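Putative cell filamentation protein (Bartonella quintana, PDB 4N67) probably acts as an adenylylating (AMP-transferring) Fic-domain effector secreted through the VirB system, and binds ADP in its N-terminal Fic domain. Local coordinates at residues 52-55 with 56-59; 68-71 with 72-76; 191-195 with 196-200. The protein carries 2 engineered substitutions. All coordinates share one frame; numbering follows the deposited sequence.

Contact 1: residues 52-55 with 56-59; sequences PPPG and KFDA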
ATOM      1  N   PRO A  52      -9.352  14.996  -4.112  1.00 20.62           N
ATOM      2  CA  PRO A  52      -8.774  15.008  -5.463  1.00 21.32           C
ATOM      3  C   PRO A  52      -7.414  14.351  -5.512  1.00 21.25           C
ATOM      4  O   PRO A  52      -6.657  14.456  -4.525  1.00 20.64           O
ATOM      5  CB  PRO A  52      -8.658  16.500  -5.798  1.00 22.10           C
ATOM      6  CG  PRO A  52      -8.720  17.198  -4.502  1.00 22.09           C
ATOM      7  CD  PRO A  52      -9.431  16.333  -3.517  1.00 21.98           C
ATOM      8  N   PRO A  53      -7.094  13.651  -6.621  1.00 21.27           N
ATOM      9  CA  PRO A  53      -5.740  13.142  -6.801  1.00 21.24           C
ATOM     10  C   PRO A  53      -4.756  14.303  -6.803  1.00 21.59           C
ATOM     11  O   PRO A  53      -5.085  15.350  -7.327  1.00 23.05           O
ATOM     12  CB  PRO A  53      -5.753  12.499  -8.190  1.00 22.23           C
ATOM     13  CG  PRO A  53      -7.186  12.327  -8.548  1.00 22.35           C
ATOM     14  CD  PRO A  53      -7.973  13.332  -7.766  1.00 22.32           C
ATOM     15  N   PRO A  54      -3.554  14.101  -6.250  1.00 20.63           N
ATOM     16  CA  PRO A  54      -2.504  15.104  -6.244  1.00 21.82           C
ATOM     17  C   PRO A  54      -1.837  15.227  -7.622  1.00 22.60           C
ATOM     18  O   PRO A  54      -2.019  14.363  -8.501  1.00 23.71           O
ATOM     19  CB  PRO A  54      -1.552  14.540  -5.180  1.00 20.62           C
ATOM     20  CG  PRO A  54      -1.603  13.095  -5.449  1.00 19.20           C
ATOM     21  CD  PRO A  54      -3.067  12.827  -5.695  1.00 19.59           C
ATOM     22  N   GLY A  55      -1.067  16.289  -7.822  1.00 24.60           N
ATOM     23  CA  GLY A  55      -0.220  16.426  -9.010  1.00 25.48           C
ATOM     24  C   GLY A  55       1.019  15.544  -8.952  1.00 24.79           C
ATOM     25  O   GLY A  55       1.539  15.131 -10.008  1.00 27.04           O
ATOM     26  N   LYS A  56       1.502  15.257  -7.729  1.00 24.02           N
ATOM     27  CA  LYS A  56       2.668  14.396  -7.524  1.00 21.95           C
ATOM     28  C   LYS A  56       2.289  13.106  -6.797  1.00 18.89           C
ATOM     29  O   LYS A  56       1.762  13.133  -5.675  1.00 17.77           O
ATOM     30  CB  LYS A  56       3.737  15.050  -6.654  1.00 24.60           C
ATOM     31  CG  LYS A  56       4.499  16.186  -7.252  1.00 28.08           C
ATOM     32  CD  LYS A  56       5.638  16.523  -6.294  1.00 30.53           C
ATOM     33  CE  LYS A  56       6.209  17.880  -6.574  1.00 33.53           C
ATOM     34  NZ  LYS A  56       6.730  17.964  -7.961  1.00 35.77           N
ATOM     35  N   PHE A  57       2.591  11.985  -7.432  1.00 17.04           N
ATOM     36  CA  PHE A  57       2.348  10.670  -6.825  1.00 16.25           C
ATOM     37  C   PHE A  57       3.672  10.180  -6.284  1.00 16.42           C
ATOM     38  O   PHE A  57       4.455   9.500  -6.964  1.00 19.66           O
ATOM     39  CB  PHE A  57       1.726   9.721  -7.866  1.00 15.97           C
ATOM     40  CG  PHE A  57       0.296  10.049  -8.157  1.00 16.48           C
ATOM     41  CD1 PHE A  57      -0.049  10.964  -9.135  1.00 17.67           C
ATOM     42  CD2 PHE A  57      -0.712   9.441  -7.422  1.00 17.48           C
ATOM     43  CE1 PHE A  57      -1.374  11.278  -9.360  1.00 18.49           C
ATOM     44  CE2 PHE A  57      -2.023   9.764  -7.634  1.00 17.25           C
ATOM     45  CZ  PHE A  57      -2.358  10.666  -8.607  1.00 18.24           C
ATOM     46  N   ASP A  58       3.986  10.608  -5.065  1.00 14.66           N
ATOM     47  CA  ASP A  58       5.296  10.384  -4.488  1.00 13.90           C
ATOM     48  C   ASP A  58       5.229   9.670  -3.139  1.00 12.67           C
ATOM     49  O   ASP A  58       4.145   9.293  -2.653  1.00 12.13           O
ATOM     50  CB  ASP A  58       6.062  11.712  -4.394  1.00 14.15           C
ATOM     51  CG  ASP A  58       5.359  12.788  -3.539  1.00 14.18           C
ATOM     52  OD1 ASP A  58       4.333  12.486  -2.912  1.00 13.54           O
ATOM     53  OD2 ASP A  58       5.895  13.944  -3.524  1.00 14.73           O
ATOM     54  N   ALA A  59       6.385   9.441  -2.523  1.00 12.33           N
ATOM     55  CA  ALA A  59       6.408   8.754  -1.230  1.00 11.93           C
ATOM     56  C   ALA A  59       5.619   9.515  -0.162  1.00 10.94           C
ATOM     57  O   ALA A  59       4.973   8.921   0.709  1.00 10.60           O
ATOM     58  CB  ALA A  59       7.832   8.521  -0.792  1.00 12.60           C
TER
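K56 meets P54 through its backbone: the carbonyl O of K56 lies 3.4 Å from P54 CG and so touches the rim of the pyrrolidine ring. The ring-to-ring part of the contact is made by F57. With its CG placed beside the backbone N (chi1 -73°), the phenyl ring turns back along the chain and crosses the P54 ring at about a right angle. P54 CG sits over one face, 4.0 Å from the centroid of the F57 ring and nearly on its normal, a CH-pi contact. P54 CD reaches F57 CZ at 3.7 Å, and the carbonyl O of P54 lies 3.3 Å from F57 CE1. P53 adds its CB, 3.9 Å from F57 CZ and oblique to the ring. D58 is the N-cap of helix 59-70: its OD1 takes the backbone N-H of Y61. A59 opens that helix, and its N binds E121 OE2. The turn thus joins helix 30-48 to helix 59-70, with P53 and F57 against A173 of helix 164-174 and F57 also against L124 of helix 112-126.

Contact 2: residues 68-71 with 72-76; sequences CLFH and KTFEW. Engineered in segment 72-76: K72 (natural residue Asn).
The engineered residue K72 lies alongside H71, its chain extended over one face of the imidazole. Its CB only leads the chain out, and the touching begins at CG, which comes over the ring, 4.0 Å from the centroid of H71 and displaced toward the rim, a CH-pi contact. Farther out, CE passes both H71 NE2 and CE1 at 3.8 Å, and the tip, NZ, ends in a salt bridge with E44 of helix 30-48. With CG between the backbone N and the carbonyl carbon (chi1 80°), the H71 ring turns one face to K72; ND1 is bonded to W67 O and the ring stacks on W67. The backbone turns on F70 O, gripped by two N-H groups. F74 N meets F70 O almost head-on, in line with the C=O bond, at 2.9 Å, whereas T73 N, also at 2.9 Å, stands well above the carbonyl plane. F70 and F74 point the same way, with F70 CD1 3.8 Å from F74 CD2. The F74 ring is sandwiched between T73 CG2 over one face and W76 CZ2 over the other. Water 2 links L69 O to T73 OG1, and water 3 links H71 O to F74 O. Near the C-terminal end of helix 59-70, F70 O thus closes both a type I beta turn (70-73) and the overlapping alpha turn to F74, in a Fic domain whose F70 side chain lies about 5 Å from the bound magnesium ion.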
ATOM      1  N   CYS A  68      -4.041   8.715   6.601  0.60  9.88           N
ATOM      2  CA  CYS A  68      -5.497   8.890   6.571  0.60 10.39           C
ATOM      3  C   CYS A  68      -6.185   7.585   6.945  0.60 10.67           C
ATOM      4  O   CYS A  68      -7.119   7.568   7.756  0.60 11.10           O
ATOM      5  CB  CYS A  68      -5.945   9.389   5.203  0.60 10.19           C
ATOM      6  SG  CYS A  68      -5.443  11.086   4.831  0.60 10.55           S
ATOM      7  N   LEU A  69      -5.717   6.487   6.376  1.00 10.69           N
ATOM      8  CA  LEU A  69      -6.376   5.199   6.636  1.00 10.74           C
ATOM      9  C   LEU A  69      -6.169   4.708   8.064  1.00 10.85           C
ATOM     10  O   LEU A  69      -7.076   4.083   8.622  1.00 11.54           O
ATOM     11  CB  LEU A  69      -5.912   4.100   5.642  1.00 11.27           C
ATOM     12  CG  LEU A  69      -6.205   4.372   4.170  1.00 11.86           C
ATOM     13  CD1 LEU A  69      -5.677   3.238   3.305  1.00 12.10           C
ATOM     14  CD2 LEU A  69      -7.679   4.626   3.878  1.00 12.94           C
ATOM     15  N   PHE A  70      -5.018   4.992   8.670  1.00 10.03           N
ATOM     16  CA  PHE A  70      -4.632   4.340   9.899  1.00 10.61           C
ATOM     17  C   PHE A  70      -4.446   5.222  11.118  1.00 10.48           C
ATOM     18  O   PHE A  70      -4.223   4.689  12.211  1.00 10.77           O
ATOM     19  CB  PHE A  70      -3.373   3.490   9.705  1.00 10.83           C
ATOM     20  CG  PHE A  70      -3.597   2.284   8.863  1.00 11.17           C
ATOM     21  CD1 PHE A  70      -4.085   1.139   9.441  1.00 11.56           C
ATOM     22  CD2 PHE A  70      -3.357   2.298   7.491  1.00 11.53           C
ATOM     23  CE1 PHE A  70      -4.326   0.005   8.676  1.00 12.04           C
ATOM     24  CE2 PHE A  70      -3.615   1.169   6.730  1.00 12.07           C
ATOM     25  CZ  PHE A  70      -4.122   0.038   7.321  1.00 12.27           C
ATOM     26  N   HIS A  71      -4.535   6.533  10.998  1.00 10.79           N
ATOM     27  CA  HIS A  71      -4.198   7.368  12.148  1.00 11.74           C
ATOM     28  C   HIS A  71      -5.103   7.206  13.357  1.00 11.87           C
ATOM     29  O   HIS A  71      -4.663   7.462  14.464  1.00 12.31           O
ATOM     30  CB  HIS A  71      -4.024   8.837  11.814  1.00 12.61           C
ATOM     31  CG  HIS A  71      -5.286   9.575  11.683  1.00 14.53           C
ATOM     32  ND1 HIS A  71      -6.064   9.583  10.544  1.00 16.41           N
ATOM     33  CD2 HIS A  71      -5.896  10.408  12.563  1.00 16.28           C
ATOM     34  CE1 HIS A  71      -7.112  10.364  10.739  1.00 17.42           C
ATOM     35  NE2 HIS A  71      -7.024  10.878  11.948  1.00 18.54           N
ATOM     36  N   LYS A  72      -6.347   6.781  13.162  1.00 11.70           N
ATOM     37  CA  LYS A  72      -7.205   6.538  14.328  1.00 12.59           C
ATOM     38  C   LYS A  72      -6.902   5.192  14.983  1.00 12.03           C
ATOM     39  O   LYS A  72      -7.350   4.942  16.098  1.00 11.71           O
ATOM     40  CB  LYS A  72      -8.685   6.646  13.959  1.00 14.59           C
ATOM     41  CG  LYS A  72      -8.994   8.062  13.499  1.00 16.69           C
ATOM     42  CD  LYS A  72     -10.418   8.285  13.070  1.00 20.23           C
ATOM     43  CE  LYS A  72     -10.517   9.528  12.179  1.00 22.23           C
ATOM     44  NZ  LYS A  72     -11.656   9.528  11.215  1.00 23.60           N
ATOM     45  N   THR A  73      -6.116   4.347  14.317  1.00 10.96           N
ATOM     46  CA  THR A  73      -5.776   3.018  14.838  1.00 11.01           C
ATOM     47  C   THR A  73      -4.371   2.963  15.409  1.00 10.74           C
ATOM     48  O   THR A  73      -4.165   2.437  16.496  1.00 11.09           O
ATOM     49  CB  THR A  73      -5.938   1.969  13.697  1.00 10.90           C
ATOM     50  OG1 THR A  73      -7.316   1.976  13.250  1.00 11.16           O
ATOM     51  CG2 THR A  73      -5.473   0.571  14.123  1.00 11.41           C
ATOM     52  N   PHE A  74      -3.376   3.456  14.665  1.00 10.64           N
ATOM     53  CA  PHE A  74      -1.978   3.350  15.065  1.00 10.83           C
ATOM     54  C   PHE A  74      -1.313   4.717  15.231  1.00 10.78           C
ATOM     55  O   PHE A  74      -1.464   5.584  14.360  1.00 10.66           O
ATOM     56  CB  PHE A  74      -1.179   2.562  14.020  1.00 11.03           C
ATOM     57  CG  PHE A  74      -1.613   1.147  13.846  1.00 11.12           C
ATOM     58  CD1 PHE A  74      -1.677   0.295  14.942  1.00 11.91           C
ATOM     59  CD2 PHE A  74      -1.980   0.650  12.591  1.00 11.52           C
ATOM     60  CE1 PHE A  74      -2.049  -1.032  14.784  1.00 12.55           C
ATOM     61  CE2 PHE A  74      -2.370  -0.683  12.439  1.00 11.92           C
ATOM     62  CZ  PHE A  74      -2.393  -1.518  13.547  1.00 12.77           C
ATOM     63  N   GLU A  75      -0.546   4.866  16.324  1.00 11.33           N
ATOM     64  CA  GLU A  75       0.234   6.103  16.572  1.00 11.41           C
ATOM     65  C   GLU A  75       1.233   6.386  15.453  1.00 11.16           C
ATOM     66  O   GLU A  75       1.496   7.564  15.131  1.00 12.11           O
ATOM     67  CB  GLU A  75       0.975   6.054  17.903  1.00 12.17           C
ATOM     68  CG  GLU A  75       0.063   6.137  19.128  1.00 12.56           C
ATOM     69  CD  GLU A  75       0.842   6.075  20.424  1.00 13.48           C
ATOM     70  OE1 GLU A  75       1.899   6.731  20.512  1.00 13.60           O
ATOM     71  OE2 GLU A  75       0.390   5.399  21.355  1.00 14.44           O
ATOM     72  N   TRP A  76       1.743   5.309  14.858  1.00 11.00           N
ATOM     73  CA  TRP A  76       2.756   5.402  13.798  1.00 11.23           C
ATOM     74  C   TRP A  76       2.165   5.465  12.407  1.00 10.70           C
ATOM     75  O   TRP A  76       2.904   5.311  11.417  1.00 10.67           O
ATOM     76  CB  TRP A  76       3.765   4.224  13.892  1.00 11.62           C
ATOM     77  CG  TRP A  76       3.112   2.895  14.072  1.00 11.81           C
ATOM     78  CD1 TRP A  76       2.824   2.263  15.271  1.00 12.88           C
ATOM     79  CD2 TRP A  76       2.615   2.026  13.049  1.00 11.95           C
ATOM     80  NE1 TRP A  76       2.188   1.085  15.031  1.00 12.56           N
ATOM     81  CE2 TRP A  76       2.074   0.897  13.682  1.00 12.17           C
ATOM     82  CE3 TRP A  76       2.644   2.054  11.649  1.00 11.95           C
ATOM     83  CZ2 TRP A  76       1.516  -0.157  12.966  1.00 12.32           C
ATOM     84  CZ3 TRP A  76       2.082   1.015  10.953  1.00 12.25           C
ATOM     85  CH2 TRP A  76       1.510  -0.073  11.627  1.00 12.35           C
TER
HETATM   86  O   HOH W   1      -7.736   6.710  10.570  1.00 20.78           O
HETATM   87  O   HOH W   2      -7.970   3.703  11.274  1.00 21.00           O
HETATM   88  O   HOH W   3      -2.001   8.297  14.817  1.00 20.47           O

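Contact 3: residues 191-195 with 196-200; sequences ASIEA and MQHNN. With ADP (adenosine-5'-diphosphate), chain B.
N200 binds E194 twice, once through the backbone and once through the side chain, in a helix C-terminal turn that follows helix 185-198. In this turn N199 takes positive phi (55°) and N200 N closes back on E194 O at 2.9 Å, from six positions further along the chain. Beyond the sound bonds of M196 N to S192 O and Q197 N to I193 O, the i to i+4 bonds of H198 N to E194 O and N199 N to A195 O are weak, as is that of H198 N to I193 O. The second bond between the pair joins N200 ND2 to E194 OE1 at 2.9 Å and is fairly straight (165°). It meets the carboxylate on its anti side, with amide and carboxylate planes far from parallel. E194 reaches this place by bending at chi2 (-59°), which also sets OE2 at the edge of the H198 ring, 3.2 Å from CD2; the nearby carboxylate would tend to stabilise a protonated H198. N200 OD1 in turn caps E202 N, at the start of helix 202-211. Other side chains of this helix end line the ADP pocket. S192 OG accepts from the ribose O2' at 2.7 Å and is also bonded to D150. I193 CG1 lies 3.5 Å from adenine N6, and M196 SD 3.6 Å from adenine C2. Q197 NE2 donates to adenine N1 at 3.3 Å, and bonds V105 O as well. The bond to N1 is consistent with recognition of the adenine. Water 4 bridges the two segments, donating to A191 O and, at 2.8 Å, to N200 O.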
ATOM      1  N   ALA A 191      -1.402 -12.961  -7.175  1.00 21.54           N
ATOM      2  CA  ALA A 191      -0.671 -12.169  -8.137  1.00 20.80           C
ATOM      3  C   ALA A 191       0.594 -11.558  -7.515  1.00 19.36           C
ATOM      4  O   ALA A 191       1.627 -11.475  -8.182  1.00 19.79           O
ATOM      5  CB  ALA A 191      -1.561 -11.054  -8.702  1.00 20.52           C
ATOM      6  N   SER A 192       0.480 -11.116  -6.273  1.00 19.05           N
ATOM      7  CA  SER A 192       1.610 -10.535  -5.515  1.00 18.62           C
ATOM      8  C   SER A 192       2.741 -11.553  -5.279  1.00 19.31           C
ATOM      9  O   SER A 192       3.911 -11.279  -5.523  1.00 18.65           O
ATOM     10  CB  SER A 192       1.119 -10.000  -4.182  1.00 17.84           C
ATOM     11  OG  SER A 192       0.352  -8.793  -4.332  1.00 18.56           O
ATOM     12  N   ILE A 193       2.352 -12.753  -4.881  1.00 20.45           N
ATOM     13  CA  ILE A 193       3.295 -13.848  -4.699  1.00 22.04           C
ATOM     14  C   ILE A 193       3.997 -14.214  -5.998  1.00 22.60           C
ATOM     15  O   ILE A 193       5.224 -14.344  -6.045  1.00 23.34           O
ATOM     16  CB  ILE A 193       2.562 -15.075  -4.136  1.00 23.36           C
ATOM     17  CG1 ILE A 193       2.098 -14.809  -2.708  1.00 23.42           C
ATOM     18  CG2 ILE A 193       3.468 -16.309  -4.190  1.00 24.57           C
ATOM     19  CD1 ILE A 193       1.050 -15.779  -2.209  1.00 24.22           C
ATOM     20  N   GLU A 194       3.230 -14.408  -7.077  1.00 22.63           N
ATOM     21  CA  GLU A 194       3.837 -14.731  -8.352  1.00 24.39           C
ATOM     22  C   GLU A 194       4.887 -13.715  -8.757  1.00 23.69           C
ATOM     23  O   GLU A 194       5.977 -14.082  -9.209  1.00 24.06           O
ATOM     24  CB  GLU A 194       2.767 -14.850  -9.445  1.00 26.03           C
ATOM     25  CG  GLU A 194       2.024 -16.185  -9.454  1.00 28.11           C
ATOM     26  CD  GLU A 194       2.970 -17.353  -9.640  1.00 30.08           C
ATOM     27  OE1 GLU A 194       3.773 -17.337 -10.598  1.00 31.51           O
ATOM     28  OE2 GLU A 194       2.939 -18.251  -8.784  1.00 32.93           O
ATOM     29  N   ALA A 195       4.571 -12.419  -8.604  1.00 22.25           N
ATOM     30  CA  ALA A 195       5.510 -11.397  -9.024  1.00 22.22           C
ATOM     31  C   ALA A 195       6.768 -11.384  -8.159  1.00 22.19           C
ATOM     32  O   ALA A 195       7.873 -11.372  -8.672  1.00 23.51           O
ATOM     33  CB  ALA A 195       4.848 -10.015  -9.034  1.00 21.20           C
ATOM     34  N   MET A 196       6.600 -11.402  -6.853  1.00 21.77           N
ATOM     35  CA  MET A 196       7.749 -11.189  -5.972  1.00 21.92           C
ATOM     36  C   MET A 196       8.538 -12.460  -5.622  1.00 23.05           C
ATOM     37  O   MET A 196       9.767 -12.417  -5.478  1.00 23.38           O
ATOM     38  CB  MET A 196       7.319 -10.523  -4.685  1.00 20.86           C
ATOM     39  CG  MET A 196       8.502  -9.918  -3.948  1.00 21.24           C
ATOM     40  SD  MET A 196       8.082  -8.920  -2.528  1.00 20.55           S
ATOM     41  CE  MET A 196       8.672  -9.941  -1.179  1.00 20.74           C
ATOM     42  N   GLN A 197       7.828 -13.564  -5.470  1.00 23.26           N
ATOM     43  CA  GLN A 197       8.447 -14.835  -5.053  1.00 24.81           C
ATOM     44  C   GLN A 197       8.900 -15.640  -6.255  1.00 27.35           C
ATOM     45  O   GLN A 197       9.902 -16.371  -6.174  1.00 29.48           O
ATOM     46  CB  GLN A 197       7.456 -15.647  -4.224  1.00 23.98           C
ATOM     47  CG  GLN A 197       6.999 -14.987  -2.951  1.00 22.94           C
ATOM     48  CD  GLN A 197       8.155 -14.654  -2.014  1.00 23.46           C
ATOM     49  OE1 GLN A 197       9.141 -15.383  -1.936  1.00 24.11           O
ATOM     50  NE2 GLN A 197       8.019 -13.552  -1.283  1.00 22.78           N
ATOM     51  N   HIS A 198       8.181 -15.510  -7.377  1.00 28.38           N
ATOM     52  CA  HIS A 198       8.411 -16.384  -8.547  1.00 30.94           C
ATOM     53  C   HIS A 198       8.781 -15.667  -9.835  1.00 32.67           C
ATOM     54  O   HIS A 198       8.895 -16.307 -10.892  1.00 33.82           O
ATOM     55  CB  HIS A 198       7.196 -17.282  -8.769  1.00 31.23           C
ATOM     56  CG  HIS A 198       6.797 -18.047  -7.553  1.00 31.18           C
ATOM     57  ND1 HIS A 198       7.710 -18.700  -6.751  1.00 32.65           N
ATOM     58  CD2 HIS A 198       5.586 -18.267  -6.994  1.00 31.41           C
ATOM     59  CE1 HIS A 198       7.078 -19.292  -5.753  1.00 32.11           C
ATOM     60  NE2 HIS A 198       5.786 -19.048  -5.879  1.00 32.18           N
ATOM     61  N   ASN A 199       9.016 -14.358  -9.743  1.00 33.31           N
ATOM     62  CA  ASN A 199       9.493 -13.562 -10.875  1.00 35.36           C
ATOM     63  C   ASN A 199       8.558 -13.720 -12.066  1.00 34.04           C
ATOM     64  O   ASN A 199       9.003 -13.887 -13.206  1.00 35.19           O
ATOM     65  CB  ASN A 199      10.917 -13.986 -11.253  1.00 39.06           C
ATOM     66  CG  ASN A 199      11.592 -12.997 -12.186  1.00 41.63           C
ATOM     67  OD1 ASN A 199      11.436 -11.781 -12.042  1.00 44.95           O
ATOM     68  ND2 ASN A 199      12.344 -13.512 -13.155  1.00 45.23           N
ATOM     69  N   ASN A 200       7.261 -13.728 -11.777  1.00 31.18           N
ATOM     70  CA  ASN A 200       6.245 -13.908 -12.799  1.00 30.14           C
ATOM     71  C   ASN A 200       5.285 -12.727 -12.772  1.00 28.98           C
ATOM     72  O   ASN A 200       4.365 -12.702 -11.952  1.00 26.98           O
ATOM     73  CB  ASN A 200       5.471 -15.200 -12.586  1.00 30.57           C
ATOM     74  CG  ASN A 200       4.355 -15.367 -13.590  1.00 30.84           C
ATOM     75  OD1 ASN A 200       4.329 -14.691 -14.626  1.00 30.21           O
ATOM     76  ND2 ASN A 200       3.417 -16.243 -13.284  1.00 30.66           N
TER
HETATM   77  PB  ADP B 301       0.147  -5.862   5.677  1.00 25.53           P
HETATM   78  O1B ADP B 301       1.039  -6.790   6.517  1.00 28.42           O
HETATM   79  O2B ADP B 301       0.957  -4.755   5.098  1.00 22.47           O
HETATM   80  O3B ADP B 301      -1.092  -5.348   6.414  1.00 25.37           O
HETATM   81  PA  ADP B 301      -1.176  -6.938   3.280  1.00 28.49           P
HETATM   82  O1A ADP B 301      -2.208  -8.076   3.295  1.00 32.23           O
HETATM   83  O2A ADP B 301      -1.727  -5.533   3.211  1.00 27.74           O
HETATM   84  O3A ADP B 301      -0.256  -7.021   4.637  1.00 29.46           O
HETATM   85  O5' ADP B 301      -0.147  -7.254   2.113  1.00 27.55           O
HETATM   86  C5' ADP B 301       0.700  -6.241   1.558  1.00 25.96           C
HETATM   87  C4' ADP B 301       0.950  -6.589   0.095  1.00 26.56           C
HETATM   88  O4' ADP B 301       1.834  -7.726   0.017  1.00 27.49           O
HETATM   89  C3' ADP B 301      -0.326  -6.935  -0.666  1.00 25.72           C
HETATM   90  O3' ADP B 301      -0.338  -6.288  -1.954  1.00 24.64           O
HETATM   91  C2' ADP B 301      -0.244  -8.443  -0.814  1.00 26.11           C
HETATM   92  O2' ADP B 301      -0.931  -8.968  -1.958  1.00 27.07           O
HETATM   93  C1' ADP B 301       1.238  -8.662  -0.905  1.00 27.55           C
HETATM   94  N9  ADP B 301       1.694 -10.022  -0.551  1.00 27.94           N
HETATM   95  C8  ADP B 301       1.077 -10.959   0.195  1.00 29.57           C
HETATM   96  N7  ADP B 301       1.890 -12.040   0.272  1.00 30.36           N
HETATM   97  C5  ADP B 301       3.016 -11.802  -0.413  1.00 30.15           C
HETATM   98  C6  ADP B 301       4.259 -12.514  -0.735  1.00 31.72           C
HETATM   99  N6  ADP B 301       4.421 -13.775  -0.232  1.00 33.77           N
HETATM  100  N1  ADP B 301       5.203 -11.915  -1.479  1.00 30.62           N
HETATM  101  C2  ADP B 301       5.003 -10.650  -1.944  1.00 30.37           C
HETATM  102  N3  ADP B 301       3.873  -9.953  -1.689  1.00 27.32           N
HETATM  103  C4  ADP B 301       2.882 -10.450  -0.952  1.00 27.43           C
HETATM  104  O   HOH W   4       2.158 -11.331 -10.997  1.00 33.87           O

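All three contacts are local turns at helix ends. Contact 1 introduces helix 59-70 and contact 2 ends it, while contact 3 belongs to helix 185-198, on the other side of the chain's centre from contact 2. Contacts 1 and 3 lie at the surface; contact 2 is buried. Contact 1 has no hydrogen bonds between its segments and relies on proline against phenyl. Contact 2 combines backbone bonds, waters and aromatic side chains near the magnesium ion. Contact 3 is the most polar, and the only one whose residues belong to the ADP pocket. The centres of contacts 2 and 3 are about 29 Å apart, with ADP reaching from adenine at contact 3 toward F70.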